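Local coordinates for protein phosphoribosylformylglycinamidine synthase 2 (Thermus thermophilus, PDB 3VIU) that belongs to the AIR synthase-related (PurM-like) family, joins two N-terminal-type and two C-terminal-type domains in one chain, and carries bound ADP and magnesium, at residues G70-G75 with P518-N523; G77-F82 with G179-E184; V476-L481 with G545-D550. All blocks are in the same frame, centred on the assembly; numbering follows the deposited sequence.

Interaction 1. Residues G70-G75 with P518-N523; sequences GVVRVG and PVVSGN. With ADP (adenosine-5'-diphosphate), chain B.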
loop_
_atom_site.group_PDB
_atom_site.type_symbol
_atom_site.label_atom_id
_atom_site.label_comp_id
_atom_site.label_asym_id
_atom_site.label_seq_id
_atom_site.Cartn_x
_atom_site.Cartn_y
_atom_site.Cartn_z
ATOM N N GLY A 70 5.750 -2.624 9.765
ATOM C CA GLY A 70 4.897 -3.289 10.729
ATOM C C GLY A 70 5.084 -4.790 10.599
ATOM O O GLY A 70 5.324 -5.300 9.506
ATOM N N VAL A 71 4.990 -5.505 11.714
ATOM C CA VAL A 71 5.164 -6.947 11.698
ATOM C C VAL A 71 4.057 -7.618 12.482
ATOM O O VAL A 71 3.717 -7.189 13.579
ATOM C CB VAL A 71 6.510 -7.362 12.334
ATOM C CG1 VAL A 71 6.791 -8.844 12.041
ATOM C CG2 VAL A 71 7.629 -6.471 11.815
ATOM N N VAL A 72 3.494 -8.672 11.907
ATOM C CA VAL A 72 2.434 -9.418 12.561
ATOM C C VAL A 72 2.803 -10.892 12.574
ATOM O O VAL A 72 3.580 -11.359 11.738
ATOM C CB VAL A 72 1.081 -9.256 11.832
ATOM C CG1 VAL A 72 0.691 -7.789 11.791
ATOM C CG2 VAL A 72 1.163 -9.845 10.428
ATOM N N ARG A 73 2.247 -11.615 13.537
ATOM C CA ARG A 73 2.492 -13.045 13.680
ATOM C C ARG A 73 1.557 -13.794 12.733
ATOM O O ARG A 73 0.377 -13.454 12.636
ATOM C CB ARG A 73 2.214 -13.460 15.127
ATOM C CG ARG A 73 2.432 -14.922 15.419
ATOM C CD ARG A 73 3.185 -15.067 16.718
ATOM N NE ARG A 73 2.403 -14.645 17.871
ATOM C CZ ARG A 73 2.929 -14.378 19.061
ATOM N NH1 ARG A 73 4.238 -14.481 19.242
ATOM N NH2 ARG A 73 2.147 -14.025 20.072
ATOM N N VAL A 74 2.074 -14.802 12.032
ATOM C CA VAL A 74 1.237 -15.565 11.114
ATOM C C VAL A 74 1.156 -17.038 11.505
ATOM O O VAL A 74 0.416 -17.811 10.892
ATOM C CB VAL A 74 1.725 -15.442 9.649
ATOM C CG1 VAL A 74 1.807 -13.969 9.250
ATOM C CG2 VAL A 74 3.067 -16.117 9.477
ATOM N N GLY A 75 1.918 -17.430 12.523
ATOM C CA GLY A 75 1.863 -18.810 12.979
ATOM C C GLY A 75 3.031 -19.730 12.681
ATOM O O GLY A 75 3.910 -19.418 11.873
ATOM N N PRO A 518 -6.037 -3.524 13.441
ATOM C CA PRO A 518 -5.165 -2.381 13.751
ATOM C C PRO A 518 -4.103 -1.998 12.714
ATOM O O PRO A 518 -3.718 -2.821 11.884
ATOM C CB PRO A 518 -4.523 -2.811 15.061
ATOM C CG PRO A 518 -4.282 -4.283 14.804
ATOM C CD PRO A 518 -5.587 -4.735 14.153
ATOM N N VAL A 519 -3.645 -0.741 12.776
ATOM C CA VAL A 519 -2.580 -0.236 11.899
ATOM C C VAL A 519 -1.278 -0.779 12.443
ATOM O O VAL A 519 -1.111 -0.919 13.649
ATOM C CB VAL A 519 -2.356 1.291 11.962
ATOM C CG1 VAL A 519 -2.579 1.905 10.597
ATOM C CG2 VAL A 519 -3.193 1.917 13.048
ATOM N N VAL A 520 -0.330 -1.022 11.561
ATOM C CA VAL A 520 0.940 -1.542 12.002
ATOM C C VAL A 520 2.060 -0.710 11.377
ATOM O O VAL A 520 3.204 -0.723 11.836
ATOM C CB VAL A 520 1.027 -3.034 11.625
ATOM C CG1 VAL A 520 1.444 -3.198 10.181
ATOM C CG2 VAL A 520 1.927 -3.746 12.583
ATOM N N SER A 521 1.705 0.035 10.335
ATOM C CA SER A 521 2.650 0.894 9.634
ATOM C C SER A 521 1.910 1.660 8.558
ATOM O O SER A 521 0.707 1.458 8.347
ATOM C CB SER A 521 3.766 0.073 8.985
ATOM O OG SER A 521 3.269 -0.709 7.917
ATOM N N GLY A 522 2.624 2.540 7.867
ATOM C CA GLY A 522 1.985 3.310 6.822
ATOM C C GLY A 522 2.845 4.447 6.323
ATOM O O GLY A 522 4.034 4.508 6.615
ATOM N N ASN A 523 2.229 5.354 5.576
ATOM C CA ASN A 523 2.927 6.490 5.011
ATOM C C ASN A 523 1.967 7.649 4.843
ATOM O O ASN A 523 0.752 7.477 4.859
ATOM C CB ASN A 523 3.501 6.126 3.646
ATOM C CG ASN A 523 4.292 7.263 3.034
ATOM O OD1 ASN A 523 5.297 7.690 3.592
ATOM N ND2 ASN A 523 3.836 7.767 1.888
HETATM P PB ADP B . 10.852 5.659 5.761
HETATM O O1B ADP B . 11.262 7.067 5.505
HETATM O O2B ADP B . 10.026 5.107 4.494
HETATM O O3B ADP B . 12.239 4.732 6.011
HETATM P PA ADP B . 9.120 6.969 7.414
HETATM O O1A ADP B . 9.979 7.843 8.260
HETATM O O2A ADP B . 8.771 7.754 6.039
HETATM O O3A ADP B . 9.909 5.563 7.099
HETATM O "O5'" ADP B . 7.704 6.611 8.145
HETATM C "C5'" ADP B . 7.714 7.122 9.492
HETATM C "C4'" ADP B . 7.164 6.105 10.534
HETATM O "O4'" ADP B . 5.778 6.415 10.889
HETATM C "C3'" ADP B . 7.148 4.633 10.047
HETATM O "O3'" ADP B . 7.380 3.757 11.158
HETATM C "C2'" ADP B . 5.749 4.477 9.452
HETATM O "O2'" ADP B . 5.316 3.114 9.433
HETATM C "C1'" ADP B . 4.891 5.375 10.346
HETATM N N9 ADP B . 3.776 5.976 9.600
HETATM C C8 ADP B . 3.856 7.022 8.723
HETATM N N7 ADP B . 2.680 7.304 8.242
HETATM C C5 ADP B . 1.767 6.463 8.772
HETATM C C6 ADP B . 0.365 6.287 8.636
HETATM N N6 ADP B . -0.366 7.102 7.792
HETATM N N1 ADP B . -0.238 5.309 9.347
HETATM C C2 ADP B . 0.454 4.507 10.171
HETATM N N3 ADP B . 1.772 4.641 10.327
HETATM C C4 ADP B . 2.459 5.592 9.658
#
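The chi1 of V520, 82°, places CG1 in the crowded position between the backbone N and the carbonyl carbon and leaves CG2 anti to the N, so that both methyls of the fork face G70. V520 CG1 and V520 CG2 each lie 3.5 Å from G70 CA, straddling it. Glycine suits this place because a CB on G70 would collide with V520 CG1. Beyond G70, V520 CG2 follows the strand to V71 N at 3.6 Å, and more loosely touches V72 CG1 at 4.3 Å; beta-branched valines give this buried seam short, stiff hydrocarbon. The next residue, S521, has its OG in the equally crowded position (chi1 68°), bonded to F82 O and T484 OG1, so the buried hydroxyl is satisfied, while S521 CB packs at 3.4 Å against G70 N. No hydrogen bond joins 70-75 to 518-523. The strands run roughly antiparallel but belong to different sheets, and they meet by packing alone.

From S521 the backbone is almost fully extended and passes along ADP. G522 N donates to ADP O2' at 3.2 Å with an N-H...O angle of 153°, and N523 O receives a weak bond from ADP N6, also at 3.2 Å. Where G522 lies, a CB would run into adenine N1, so only a bare backbone lets the nucleotide settle so close. V519 CG1 lies 4.0 Å from ADP C2, adding an apolar touch to the base. Strand 70-75 comes from one PurM N-terminal-like domain and 519-525 from the other. Their meeting is consistent with an intramolecular, pseudo-dimeric pairing that resembles the dimer of PurM, and strand 519-525 contributes S521, G522 and N523 to the ADP pocket.

Interaction 2. Residues G77-F82 with G179-E184; sequences GWAVAF and GLLREE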
loop_
_atom_site.group_PDB
_atom_site.type_symbol
_atom_site.label_atom_id
_atom_site.label_comp_id
_atom_site.label_asym_id
_atom_site.label_seq_id
_atom_site.Cartn_x
_atom_site.Cartn_y
_atom_site.Cartn_z
ATOM N N GLY A 77 5.593 -20.212 14.032
ATOM C CA GLY A 77 6.882 -19.565 14.178
ATOM C C GLY A 77 7.201 -18.492 13.159
ATOM O O GLY A 77 8.237 -17.835 13.272
ATOM N N TRP A 78 6.337 -18.304 12.164
ATOM C CA TRP A 78 6.591 -17.283 11.153
ATOM C C TRP A 78 5.913 -15.951 11.432
ATOM O O TRP A 78 4.881 -15.885 12.097
ATOM C CB TRP A 78 6.152 -17.752 9.775
ATOM C CG TRP A 78 6.806 -18.985 9.324
ATOM C CD1 TRP A 78 6.356 -20.255 9.492
ATOM C CD2 TRP A 78 8.024 -19.081 8.583
ATOM N NE1 TRP A 78 7.214 -21.143 8.895
ATOM C CE2 TRP A 78 8.248 -20.447 8.329
ATOM C CE3 TRP A 78 8.948 -18.143 8.108
ATOM C CZ2 TRP A 78 9.360 -20.904 7.616
ATOM C CZ3 TRP A 78 10.055 -18.598 7.400
ATOM C CH2 TRP A 78 10.249 -19.967 7.161
ATOM N N ALA A 79 6.511 -14.890 10.904
ATOM C CA ALA A 79 5.987 -13.535 11.052
ATOM C C ALA A 79 6.044 -12.876 9.678
ATOM O O ALA A 79 6.746 -13.352 8.779
ATOM C CB ALA A 79 6.833 -12.745 12.049
ATOM N N VAL A 80 5.300 -11.789 9.511
ATOM C CA VAL A 80 5.286 -11.076 8.247
ATOM C C VAL A 80 5.418 -9.574 8.465
ATOM O O VAL A 80 4.675 -8.975 9.246
ATOM C CB VAL A 80 3.992 -11.365 7.449
ATOM C CG1 VAL A 80 3.855 -10.397 6.287
ATOM C CG2 VAL A 80 4.025 -12.782 6.921
ATOM N N ALA A 81 6.386 -8.979 7.781
ATOM C CA ALA A 81 6.600 -7.552 7.875
ATOM C C ALA A 81 6.042 -6.946 6.601
ATOM O O ALA A 81 6.127 -7.548 5.532
ATOM C CB ALA A 81 8.085 -7.246 7.989
ATOM N N PHE A 82 5.444 -5.768 6.708
ATOM C CA PHE A 82 4.930 -5.106 5.527
ATOM C C PHE A 82 4.723 -3.629 5.773
ATOM O O PHE A 82 4.684 -3.169 6.913
ATOM C CB PHE A 82 3.634 -5.766 5.031
ATOM C CG PHE A 82 2.481 -5.677 5.994
ATOM C CD1 PHE A 82 2.467 -6.429 7.164
ATOM C CD2 PHE A 82 1.388 -4.870 5.710
ATOM C CE1 PHE A 82 1.374 -6.377 8.032
ATOM C CE2 PHE A 82 0.291 -4.815 6.572
ATOM C CZ PHE A 82 0.285 -5.569 7.732
ATOM N N GLY A 179 7.279 -9.183 3.518
ATOM C CA GLY A 179 8.480 -9.951 3.781
ATOM C C GLY A 179 8.234 -10.935 4.906
ATOM O O GLY A 179 7.455 -10.646 5.822
ATOM N N LEU A 180 8.864 -12.106 4.846
ATOM C CA LEU A 180 8.674 -13.073 5.915
ATOM C C LEU A 180 9.967 -13.342 6.648
ATOM O O LEU A 180 11.063 -13.153 6.116
ATOM C CB LEU A 180 8.061 -14.391 5.403
ATOM C CG LEU A 180 8.837 -15.510 4.705
ATOM C CD1 LEU A 180 10.003 -15.986 5.547
ATOM C CD2 LEU A 180 7.894 -16.672 4.464
ATOM N N LEU A 181 9.825 -13.780 7.889
ATOM C CA LEU A 181 10.967 -14.079 8.726
ATOM C C LEU A 181 10.532 -14.953 9.884
ATOM O O LEU A 181 9.338 -15.142 10.134
ATOM C CB LEU A 181 11.566 -12.784 9.276
ATOM C CG LEU A 181 10.670 -11.986 10.227
ATOM C CD1 LEU A 181 11.503 -10.930 10.932
ATOM C CD2 LEU A 181 9.520 -11.342 9.467
ATOM N N ARG A 182 11.519 -15.492 10.584
ATOM C CA ARG A 182 11.272 -16.316 11.746
ATOM C C ARG A 182 11.159 -15.293 12.860
ATOM O O ARG A 182 12.012 -14.421 12.982
ATOM C CB ARG A 182 12.458 -17.249 11.980
ATOM C CG ARG A 182 12.722 -18.195 10.814
ATOM C CD ARG A 182 11.580 -19.166 10.664
ATOM N NE ARG A 182 11.458 -19.954 11.883
ATOM C CZ ARG A 182 10.422 -20.729 12.186
ATOM N NH1 ARG A 182 9.391 -20.831 11.356
ATOM N NH2 ARG A 182 10.428 -21.401 13.330
ATOM N N GLU A 183 10.095 -15.382 13.648
ATOM C CA GLU A 183 9.864 -14.440 14.736
ATOM C C GLU A 183 11.138 -14.206 15.553
ATOM O O GLU A 183 11.509 -13.068 15.855
ATOM C CB GLU A 183 8.739 -14.963 15.637
ATOM C CG GLU A 183 8.012 -13.881 16.415
ATOM C CD GLU A 183 6.785 -14.407 17.138
ATOM O OE1 GLU A 183 6.014 -15.172 16.517
ATOM O OE2 GLU A 183 6.586 -14.047 18.320
ATOM N N GLU A 184 11.802 -15.303 15.890
ATOM C CA GLU A 184 13.034 -15.285 16.670
ATOM C C GLU A 184 14.083 -14.301 16.148
ATOM O O GLU A 184 14.991 -13.914 16.882
ATOM C CB GLU A 184 13.624 -16.693 16.682
ATOM C CG GLU A 184 13.958 -17.206 15.281
ATOM C CD GLU A 184 14.236 -18.695 15.241
ATOM O OE1 GLU A 184 15.068 -19.169 16.046
ATOM O OE2 GLU A 184 13.622 -19.389 14.400
HETATM O O HOH W 1 10.526 -18.182 14.958
#
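Two neighbouring antiparallel strands in the sheet of the first PurM N-terminal-like domain, 78-86 and 172-182, form this contact, and an arginine-tryptophan cation-pi contact finishes their end. A79 and L181 form a hydrogen-bonded pair: A79 N gives to L181 O at 2.9 Å, almost along the C=O axis, while L181 N returns to A79 O from above the carbonyl plane. A81 and G179 repeat the exchange, with A81 N to G179 O at 2.8 Å and both bonds in their carbonyl planes. V80 and L180 form the non-hydrogen-bonded pair between them.

Small A79 leaves room for L181, whose crowded chi1 of 65° turns CD2 back to 3.5 Å from A79 O. At the end of the pairing R182, bent at chi2 and chi3, curls across one face of the W78 indole. R182 CD rides over the six-membered ring as a CH-pi contact, and R182 CZ stands 4.6 Å from the centroid of the five-membered ring in a cation-pi contact. The guanidinium is nearly perpendicular to the indole, reaching it tip-first through NH1, which also bonds weakly to E76 O. R182 NE makes a weak salt bridge to E184 OE2. L180 CD1 presses obliquely on W78 CZ3 at 3.2 Å. As the strand turns into 3-10 geometry, E183 N gives a straight bond (172°) to G77 O, which a water also reaches.

On its other flank strand 78-86 pairs with 70-75, where E183 bridges to R73, and L180 links onward by a backbone bond to R116 of strand 116-126.

Interaction 3. Residues V476-L481 with G545-D550; sequences VGAKPL and GVLEVD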
loop_
_atom_site.group_PDB
_atom_site.type_symbol
_atom_site.label_atom_id
_atom_site.label_comp_id
_atom_site.label_asym_id
_atom_site.label_seq_id
_atom_site.Cartn_x
_atom_site.Cartn_y
_atom_site.Cartn_z
ATOM N N VAL A 476 -10.751 -14.878 0.221
ATOM C CA VAL A 476 -9.948 -16.014 -0.227
ATOM C C VAL A 476 -9.785 -16.976 0.940
ATOM O O VAL A 476 -9.118 -18.001 0.831
ATOM C CB VAL A 476 -8.547 -15.602 -0.808
ATOM C CG1 VAL A 476 -8.745 -14.762 -2.066
ATOM C CG2 VAL A 476 -7.710 -14.858 0.232
ATOM N N GLY A 477 -10.410 -16.632 2.063
ATOM C CA GLY A 477 -10.375 -17.495 3.231
ATOM C C GLY A 477 -9.409 -17.151 4.342
ATOM O O GLY A 477 -9.208 -17.943 5.255
ATOM N N ALA A 478 -8.815 -15.974 4.292
ATOM C CA ALA A 478 -7.863 -15.602 5.327
ATOM C C ALA A 478 -8.415 -14.555 6.301
ATOM O O ALA A 478 -9.295 -13.770 5.950
ATOM C CB ALA A 478 -6.582 -15.099 4.674
ATOM N N LYS A 479 -7.893 -14.552 7.524
ATOM C CA LYS A 479 -8.330 -13.589 8.523
ATOM C C LYS A 479 -7.424 -12.363 8.604
ATOM O O LYS A 479 -6.216 -12.482 8.840
ATOM C CB LYS A 479 -8.409 -14.224 9.911
ATOM C CG LYS A 479 -8.826 -13.224 10.991
ATOM C CD LYS A 479 -9.065 -13.901 12.324
ATOM C CE LYS A 479 -9.438 -12.892 13.400
ATOM N NZ LYS A 479 -9.627 -13.559 14.730
ATOM N N PRO A 480 -8.008 -11.166 8.432
ATOM C CA PRO A 480 -7.299 -9.883 8.479
ATOM C C PRO A 480 -6.510 -9.760 9.776
ATOM O O PRO A 480 -7.083 -9.831 10.858
ATOM C CB PRO A 480 -8.435 -8.863 8.415
ATOM C CG PRO A 480 -9.506 -9.581 7.677
ATOM C CD PRO A 480 -9.458 -10.948 8.280
ATOM N N LEU A 481 -5.202 -9.574 9.673
ATOM C CA LEU A 481 -4.379 -9.453 10.871
ATOM C C LEU A 481 -4.071 -8.003 11.221
ATOM O O LEU A 481 -4.015 -7.645 12.387
ATOM C CB LEU A 481 -3.071 -10.228 10.696
ATOM C CG LEU A 481 -3.244 -11.730 10.477
ATOM C CD1 LEU A 481 -1.891 -12.353 10.211
ATOM C CD2 LEU A 481 -3.902 -12.358 11.696
ATOM N N GLY A 545 -3.282 -11.015 5.833
ATOM C CA GLY A 545 -3.982 -12.008 6.624
ATOM C C GLY A 545 -3.357 -13.368 6.384
ATOM O O GLY A 545 -2.503 -13.508 5.512
ATOM N N VAL A 546 -3.769 -14.372 7.148
ATOM C CA VAL A 546 -3.223 -15.705 6.965
ATOM C C VAL A 546 -4.331 -16.732 6.855
ATOM O O VAL A 546 -5.460 -16.490 7.286
ATOM C CB VAL A 546 -2.295 -16.097 8.126
ATOM C CG1 VAL A 546 -3.064 -16.062 9.440
ATOM C CG2 VAL A 546 -1.709 -17.475 7.874
ATOM N N LEU A 547 -4.003 -17.879 6.268
ATOM C CA LEU A 547 -4.967 -18.954 6.099
ATOM C C LEU A 547 -4.226 -20.258 5.835
ATOM O O LEU A 547 -3.006 -20.274 5.715
ATOM C CB LEU A 547 -5.899 -18.654 4.922
ATOM C CG LEU A 547 -5.282 -18.673 3.517
ATOM C CD1 LEU A 547 -6.396 -18.669 2.489
ATOM C CD2 LEU A 547 -4.371 -17.477 3.310
ATOM N N GLU A 548 -4.966 -21.355 5.771
ATOM C CA GLU A 548 -4.364 -22.642 5.473
ATOM C C GLU A 548 -4.572 -22.792 3.988
ATOM O O GLU A 548 -5.707 -22.819 3.521
ATOM C CB GLU A 548 -5.069 -23.784 6.211
ATOM C CG GLU A 548 -4.980 -23.690 7.724
ATOM C CD GLU A 548 -5.326 -25.001 8.412
ATOM O OE1 GLU A 548 -6.412 -25.557 8.116
ATOM O OE2 GLU A 548 -4.509 -25.469 9.247
ATOM N N VAL A 549 -3.474 -22.864 3.249
ATOM C CA VAL A 549 -3.518 -22.997 1.801
ATOM C C VAL A 549 -4.541 -24.036 1.353
ATOM O O VAL A 549 -5.121 -23.928 0.276
ATOM C CB VAL A 549 -2.142 -23.392 1.264
ATOM C CG1 VAL A 549 -2.167 -23.464 -0.247
ATOM C CG2 VAL A 549 -1.118 -22.395 1.732
ATOM N N ASP A 550 -4.767 -25.040 2.188
ATOM C CA ASP A 550 -5.716 -26.085 1.845
ATOM C C ASP A 550 -7.174 -25.651 1.984
ATOM O O ASP A 550 -8.068 -26.321 1.486
ATOM C CB ASP A 550 -5.471 -27.319 2.703
ATOM C CG ASP A 550 -6.178 -28.536 2.164
ATOM O OD1 ASP A 550 -5.841 -28.963 1.037
ATOM O OD2 ASP A 550 -7.077 -29.055 2.859
#
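L547 leaves strand 538-548 toward the turn that precedes strand 479-488, and each of its carbons finds a neighbour there. Its CB sits 3.4 Å from G477 O. The crowded chi1 of 68° sets CG between the backbone N and the carbonyl carbon, over the methyl of A478, and from there the two branches part. L547 CD1 reaches back to V476 O at 3.3 Å and touches the carbonyl carbon of G477, while L547 CD2 lies 3.5 Å from A478 CB. The branched leucine thus fills the bend with carbon, and A478 is small enough to sit beneath it, its CB also 3.2 Å from V546 O.

That bend is a Schellman motif: G477, with its positive phi of 100°, is the first residue to leave the geometry of helix 458-475, a backbone angle that glycine accepts without strain. Two residues later the chain is already pairing. K479 N donates to V546 O at 3.1 Å, in the carbonyl plane, with an N-H...O angle of 153°. K479 stretches its fully extended side chain away from the partner strand, as befits an exposed lysine. P480 opposite G545 is a non-hydrogen-bonded pair, where no N-H is needed toward strand 538-548, so proline is tolerated; its CB is directed away from that strand, and the ring packs on helices 458-475 and 596-611. G545 must lack a CB, which would strike K479 O, and L481 CG closes over G545 CA at 3.9 Å. L481 CD1 then crosses V546 CG1 obliquely at 4.0 Å.

A Schellman-capped helix leading into strand 479-488, which pairs antiparallel with 538-548 and parallel with 519-525, is the helix-to-strand connection of the second PurM N-terminal-like domain.

Interactions 2 and 3 are both antiparallel pairings within a sheet, one in each PurM N-terminal-like domain, whereas interaction 1 joins the two sheets by packing. All the touching residues of interaction 1 are buried, and it lies closest to the chain centre; interaction 2 is buried along the pairing, with W78, R182 and E183 partly exposed at its end, and interaction 3 is buried on the A478/L547 side but has K479 exposed. Five backbone hydrogen bonds, plus a cation-pi contact, hold 77-82 to 179-184, while 476-481 and 545-550 share one bond and rely on leucine packing. Strand 70-75 touches both others: R73 forms a salt bridge with E183, and V72 rests on L481.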